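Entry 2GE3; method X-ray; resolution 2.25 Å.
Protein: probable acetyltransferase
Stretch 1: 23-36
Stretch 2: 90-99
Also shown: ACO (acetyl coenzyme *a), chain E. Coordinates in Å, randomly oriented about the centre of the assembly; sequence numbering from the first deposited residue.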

# COMPACT_ATOMS: atom_id res chain seq x y z
N ARG A 23 -22.12 7.06 -7.59
CA ARG A 23 -23.25 6.24 -7.10
C ARG A 23 -23.00 4.72 -7.08
O ARG A 23 -23.43 4.05 -6.15
CB ARG A 23 -24.51 6.52 -7.91
CG ARG A 23 -24.91 7.97 -7.82
CD ARG A 23 -26.31 8.25 -8.37
NE ARG A 23 -26.43 8.14 -9.82
CZ ARG A 23 -26.32 9.18 -10.66
NH1 ARG A 23 -26.04 10.40 -10.20
NH2 ARG A 23 -26.50 9.00 -11.96
N ALA A 24 -22.36 4.20 -8.13
CA ALA A 24 -21.94 2.79 -8.28
C ALA A 24 -20.97 2.41 -7.16
O ALA A 24 -21.15 1.44 -6.48
CB ALA A 24 -21.24 2.65 -9.63
N LEU A 25 -19.99 3.28 -6.96
CA LEU A 25 -18.97 3.09 -5.98
C LEU A 25 -19.60 3.16 -4.57
O LEU A 25 -19.31 2.38 -3.64
CB LEU A 25 -17.86 4.13 -6.25
CG LEU A 25 -16.65 4.25 -5.37
CD1 LEU A 25 -15.82 2.97 -5.33
CD2 LEU A 25 -15.78 5.38 -5.87
N ASP A 26 -20.52 4.09 -4.41
CA ASP A 26 -21.19 4.24 -3.14
C ASP A 26 -22.12 3.04 -2.79
O ASP A 26 -22.11 2.56 -1.65
CB ASP A 26 -21.96 5.55 -3.17
CG ASP A 26 -22.35 6.00 -1.80
OD1 ASP A 26 -21.48 6.08 -0.90
OD2 ASP A 26 -23.58 6.18 -1.63
N ALA A 27 -22.90 2.58 -3.78
CA ALA A 27 -23.75 1.37 -3.65
C ALA A 27 -22.93 0.11 -3.28
O ALA A 27 -23.25 -0.56 -2.33
CB ALA A 27 -24.54 1.14 -4.92
N VAL A 28 -21.88 -0.21 -4.01
CA VAL A 28 -21.05 -1.38 -3.71
C VAL A 28 -20.28 -1.27 -2.37
O VAL A 28 -20.14 -2.28 -1.62
CB VAL A 28 -20.10 -1.73 -4.91
CG1 VAL A 28 -19.18 -2.84 -4.60
CG2 VAL A 28 -20.92 -2.02 -6.26
N SER A 29 -19.76 -0.07 -2.06
CA SER A 29 -18.96 0.13 -0.79
C SER A 29 -19.87 -0.10 0.42
O SER A 29 -19.45 -0.75 1.44
CB SER A 29 -18.35 1.52 -0.69
OG SER A 29 -17.59 1.78 -1.85
N ARG A 30 -21.09 0.40 0.29
CA ARG A 30 -22.09 0.40 1.42
C ARG A 30 -22.66 -0.96 1.78
O ARG A 30 -23.33 -1.13 2.79
CB ARG A 30 -23.19 1.46 1.20
CG ARG A 30 -22.66 2.91 1.38
CD ARG A 30 -23.77 4.00 1.28
NE ARG A 30 -24.92 3.50 0.55
CZ ARG A 30 -26.20 3.87 0.73
NH1 ARG A 30 -26.55 4.73 1.69
NH2 ARG A 30 -27.14 3.33 -0.04
N GLU A 31 -22.37 -1.94 0.96
CA GLU A 31 -22.67 -3.32 1.24
C GLU A 31 -21.78 -3.81 2.32
O GLU A 31 -22.11 -4.80 2.96
CB GLU A 31 -22.45 -4.17 -0.00
CG GLU A 31 -23.55 -3.95 -1.05
CD GLU A 31 -23.33 -4.78 -2.38
OE1 GLU A 31 -23.31 -6.03 -2.35
OE2 GLU A 31 -23.21 -4.16 -3.46
N ARG A 32 -20.62 -3.15 2.48
CA ARG A 32 -19.65 -3.45 3.52
C ARG A 32 -19.14 -4.90 3.51
O ARG A 32 -18.83 -5.43 4.56
CB ARG A 32 -20.16 -3.08 4.93
CG ARG A 32 -20.66 -1.65 5.10
CD ARG A 32 -21.28 -1.49 6.53
NE ARG A 32 -20.52 -0.59 7.42
CZ ARG A 32 -19.99 -0.94 8.57
NH1 ARG A 32 -20.10 -2.19 9.04
NH2 ARG A 32 -19.37 -0.03 9.30
N LYS A 33 -19.05 -5.55 2.36
CA LYS A 33 -18.48 -6.93 2.34
C LYS A 33 -17.27 -7.12 1.47
O LYS A 33 -16.48 -7.99 1.71
CB LYS A 33 -19.54 -8.03 2.06
CG LYS A 33 -20.92 -7.57 1.83
CD LYS A 33 -21.93 -8.67 2.16
CE LYS A 33 -21.68 -9.97 1.36
NZ LYS A 33 -23.05 -10.46 0.93
N TYR A 34 -17.10 -6.30 0.47
CA TYR A 34 -16.09 -6.55 -0.52
C TYR A 34 -14.99 -5.50 -0.57
O TYR A 34 -13.84 -5.84 -0.68
CB TYR A 34 -16.76 -6.66 -1.88
CG TYR A 34 -18.03 -7.48 -1.89
CD1 TYR A 34 -19.27 -6.85 -2.05
CD2 TYR A 34 -18.00 -8.88 -1.75
CE1 TYR A 34 -20.48 -7.59 -2.13
CE2 TYR A 34 -19.18 -9.63 -1.78
CZ TYR A 34 -20.41 -8.97 -1.98
OH TYR A 34 -21.59 -9.66 -2.03
N LEU A 35 -15.32 -4.23 -0.52
CA LEU A 35 -14.33 -3.16 -0.74
C LEU A 35 -13.63 -2.75 0.54
O LEU A 35 -14.16 -2.95 1.63
CB LEU A 35 -15.07 -1.93 -1.37
CG LEU A 35 -15.70 -2.13 -2.74
CD1 LEU A 35 -16.32 -0.86 -3.34
CD2 LEU A 35 -14.71 -2.77 -3.69
N SER A 36 -12.51 -2.09 0.42
CA SER A 36 -11.80 -1.59 1.60
C SER A 36 -12.24 -0.22 2.11
O SER A 36 -11.77 0.25 3.17
CB SER A 36 -10.27 -1.50 1.35
OG SER A 36 -9.96 -0.34 0.58
N GLY A 90 -8.60 -1.87 -8.65
CA GLY A 90 -9.90 -2.03 -7.94
C GLY A 90 -11.06 -2.15 -8.94
O GLY A 90 -10.96 -1.74 -10.08
N MSE A 91 -12.15 -2.76 -8.53
CA MSE A 91 -13.28 -2.96 -9.40
C MSE A 91 -14.48 -3.35 -8.60
O MSE A 91 -14.34 -3.86 -7.47
CB MSE A 91 -12.99 -4.07 -10.37
CG MSE A 91 -12.81 -5.37 -9.69
SE MSE A 91 -12.38 -6.70 -11.19
CE MSE A 91 -13.84 -6.15 -12.59
N GLY A 92 -15.65 -3.17 -9.22
CA GLY A 92 -16.92 -3.42 -8.55
C GLY A 92 -18.01 -3.47 -9.59
O GLY A 92 -17.93 -2.84 -10.66
N ILE A 93 -19.07 -4.20 -9.28
CA ILE A 93 -20.19 -4.34 -10.20
C ILE A 93 -21.44 -4.36 -9.32
O ILE A 93 -21.44 -5.02 -8.28
CB ILE A 93 -20.03 -5.67 -11.06
CG1 ILE A 93 -18.84 -5.58 -12.01
CG2 ILE A 93 -21.30 -6.02 -11.87
CD1 ILE A 93 -18.65 -6.76 -12.91
N LEU A 94 -22.50 -3.67 -9.76
CA LEU A 94 -23.79 -3.67 -9.13
C LEU A 94 -24.31 -5.11 -9.04
O LEU A 94 -24.07 -5.90 -9.95
CB LEU A 94 -24.79 -2.76 -9.91
CG LEU A 94 -24.49 -1.25 -9.88
CD1 LEU A 94 -25.68 -0.47 -10.43
CD2 LEU A 94 -24.10 -0.81 -8.45
N PRO A 95 -24.97 -5.47 -7.93
CA PRO A 95 -25.39 -6.85 -7.67
C PRO A 95 -26.15 -7.54 -8.81
O PRO A 95 -25.84 -8.74 -9.11
CB PRO A 95 -26.26 -6.74 -6.41
CG PRO A 95 -25.83 -5.48 -5.71
CD PRO A 95 -25.35 -4.54 -6.84
N ALA A 96 -27.09 -6.84 -9.49
CA ALA A 96 -27.83 -7.44 -10.59
C ALA A 96 -26.93 -7.83 -11.76
O ALA A 96 -27.34 -8.62 -12.61
CB ALA A 96 -28.96 -6.40 -11.17
N TYR A 97 -25.71 -7.29 -11.85
CA TYR A 97 -24.91 -7.58 -13.06
C TYR A 97 -23.74 -8.53 -12.82
O TYR A 97 -22.97 -8.79 -13.70
CB TYR A 97 -24.45 -6.28 -13.67
CG TYR A 97 -25.61 -5.41 -14.17
CD1 TYR A 97 -25.97 -5.47 -15.53
CD2 TYR A 97 -26.30 -4.52 -13.32
CE1 TYR A 97 -27.00 -4.66 -16.04
CE2 TYR A 97 -27.38 -3.72 -13.82
CZ TYR A 97 -27.69 -3.81 -15.17
OH TYR A 97 -28.65 -3.03 -15.77
N ARG A 98 -23.64 -9.05 -11.61
CA ARG A 98 -22.57 -10.01 -11.27
C ARG A 98 -22.80 -11.38 -11.86
O ARG A 98 -23.94 -11.77 -12.20
CB ARG A 98 -22.37 -10.15 -9.76
CG ARG A 98 -22.01 -8.82 -9.10
CD ARG A 98 -22.03 -8.83 -7.57
NE ARG A 98 -21.86 -7.45 -7.10
CZ ARG A 98 -22.12 -6.98 -5.90
NH1 ARG A 98 -22.65 -7.79 -4.96
NH2 ARG A 98 -21.93 -5.67 -5.66
N ASN A 99 -21.70 -12.13 -11.85
CA ASN A 99 -21.67 -13.52 -12.21
C ASN A 99 -22.09 -13.74 -13.64
O ASN A 99 -22.56 -14.80 -13.99
CB ASN A 99 -22.51 -14.37 -11.23
CG ASN A 99 -21.96 -15.81 -11.11
OD1 ASN A 99 -22.71 -16.77 -10.88
ND2 ASN A 99 -20.66 -15.97 -11.33
N1A ACO E . -17.33 -19.19 -5.46
C2A ACO E . -16.46 -19.62 -6.38
N3A ACO E . -16.51 -19.17 -7.64
C4A ACO E . -17.47 -18.29 -8.03
C5A ACO E . -18.42 -17.77 -7.09
C6A ACO E . -18.32 -18.28 -5.73
N6A ACO E . -19.23 -17.76 -4.81
N7A ACO E . -19.30 -16.93 -7.78
C8A ACO E . -18.91 -16.86 -9.05
N9A ACO E . -17.84 -17.70 -9.20
C1B ACO E . -17.12 -17.86 -10.43
C2B ACO E . -17.95 -17.93 -11.70
O2B ACO E . -18.20 -19.33 -11.92
C3B ACO E . -16.90 -17.29 -12.62
O3B ACO E . -15.84 -18.24 -12.83
P3B ACO E . -15.76 -19.36 -14.02
O7A ACO E . -16.82 -20.45 -13.86
O8A ACO E . -14.37 -19.88 -13.65
O9A ACO E . -16.11 -18.62 -15.27
C4B ACO E . -16.23 -16.18 -11.81
O4B ACO E . -16.31 -16.65 -10.47
C5B ACO E . -17.01 -14.84 -11.91
O5B ACO E . -16.73 -14.26 -13.18
P1A ACO E . -17.44 -13.02 -13.75
O1A ACO E . -16.49 -12.56 -14.80
O2A ACO E . -18.81 -13.61 -14.00
O3A ACO E . -17.41 -12.04 -12.46
P2A ACO E . -18.27 -10.78 -12.11
O4A ACO E . -18.95 -10.07 -13.23
O5A ACO E . -19.15 -11.27 -10.98
O6A ACO E . -17.10 -9.77 -11.53
CBP ACO E . -16.48 -9.14 -9.25
CCP ACO E . -16.35 -10.19 -10.37
CDP ACO E . -15.78 -9.75 -7.99
CEP ACO E . -15.83 -7.82 -9.65
CAP ACO E . -17.97 -8.74 -8.95
OAP ACO E . -18.63 -9.93 -8.60
C9P ACO E . -18.27 -7.75 -7.86
O9P ACO E . -18.31 -6.55 -8.12
N8P ACO E . -18.50 -8.20 -6.61
C7P ACO E . -18.67 -7.21 -5.52
C6P ACO E . -17.49 -6.28 -5.33
C5P ACO E . -16.11 -6.88 -5.30
O5P ACO E . -15.86 -7.97 -4.78
N4P ACO E . -15.13 -6.13 -5.82
C3P ACO E . -13.85 -6.70 -6.16
C2P ACO E . -13.13 -7.08 -4.89
S1P ACO E . -12.67 -5.61 -3.99
C ACO E . -11.39 -6.62 -3.61
O ACO E . -11.14 -7.51 -4.37
CH3 ACO E . -10.60 -6.23 -2.38
O HOH W 1 -23.68 -10.62 -4.65

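A buried arginine is seldom left to one partner, and the contact between residues 23-36 and 90-99 of this probable acetyltransferase is a compact example. The first stretch begins as a helix, passes through a type I turn from Ser-29 to Arg-32, where Arg-32 takes positive phi, and continues as loop. The second is a strand, 90-93, followed by a short 3-10 segment. The closest CA atoms across the stretches are those of Val-28 and Leu-94, 6.5 Å apart.

Arg-98 organises the pairing. With chi1 m and chi2 and chi3 both t, its side chain is nearly fully extended, and this carries the guanidinium back to Ile-93 O, at the end of the strand in the same stretch, where Arg-98 NE and Arg-98 NH2 each donate to Ile-93 O at 2.7 Å. The same group then reaches across to the carboxylate of Glu-31: Arg-98 NH2 donates to Glu-31 OE2 at 3.0 Å and Arg-98 NH1 to Glu-31 OE1 at 3.2 Å. This two-pronged salt bridge matches two N-H groups to two oxygens, combining charge attraction with directed hydrogen bonds. Glu-31 meets it with chi1 m and chi2 t, an extended arm from a CB already directed toward the other stretch; its chi3 of 62° sets the orientation of the carboxylate. A water accepts a further hydrogen bond from Arg-98 NH1 at 3.0 Å.

Apolar packing lies alongside this polar network. Val-28, with chi1 t, places CG2 3.7 Å from Ile-93 O and 3.8 Å from Arg-98 NH2, near the plane of the guanidinium. Val-28 CG2 also lies 4.0 Å from Leu-94 CD2. The CA-to-CB bond of Leu-94 points sideways to the first stretch, but the end of its m, t side chain comes nearer, so that Leu-94 CD2 also meets Ala-27 CB at 4.1 Å. Gly-92 leaves room for Val-28: an ideal CB there would sit 3.5 Å from Val-28 CG1.

Acetyl coenzyme A completes the arrangement. Its C7P lies over one face of the Tyr-34 ring and over one face of the Arg-98 guanidinium, while Tyr-34 CE1 approaches Arg-98 NH1 to 3.6 Å. The strand backbone addresses the cofactor through two weak hydrogen bonds, from ACO N4P to Met-91 O at 2.9 Å and from Ile-93 N to ACO O9P at 2.7 Å. The CA-to-CB bonds of Met-91, a selenomethionine, and Ile-93 point away from the first stretch. Leu-35, m, t, brings CD2 to 4.0 Å from Met-91 O and 3.5 Å from ACO S1P, so the cofactor's sulfur also touches the first stretch.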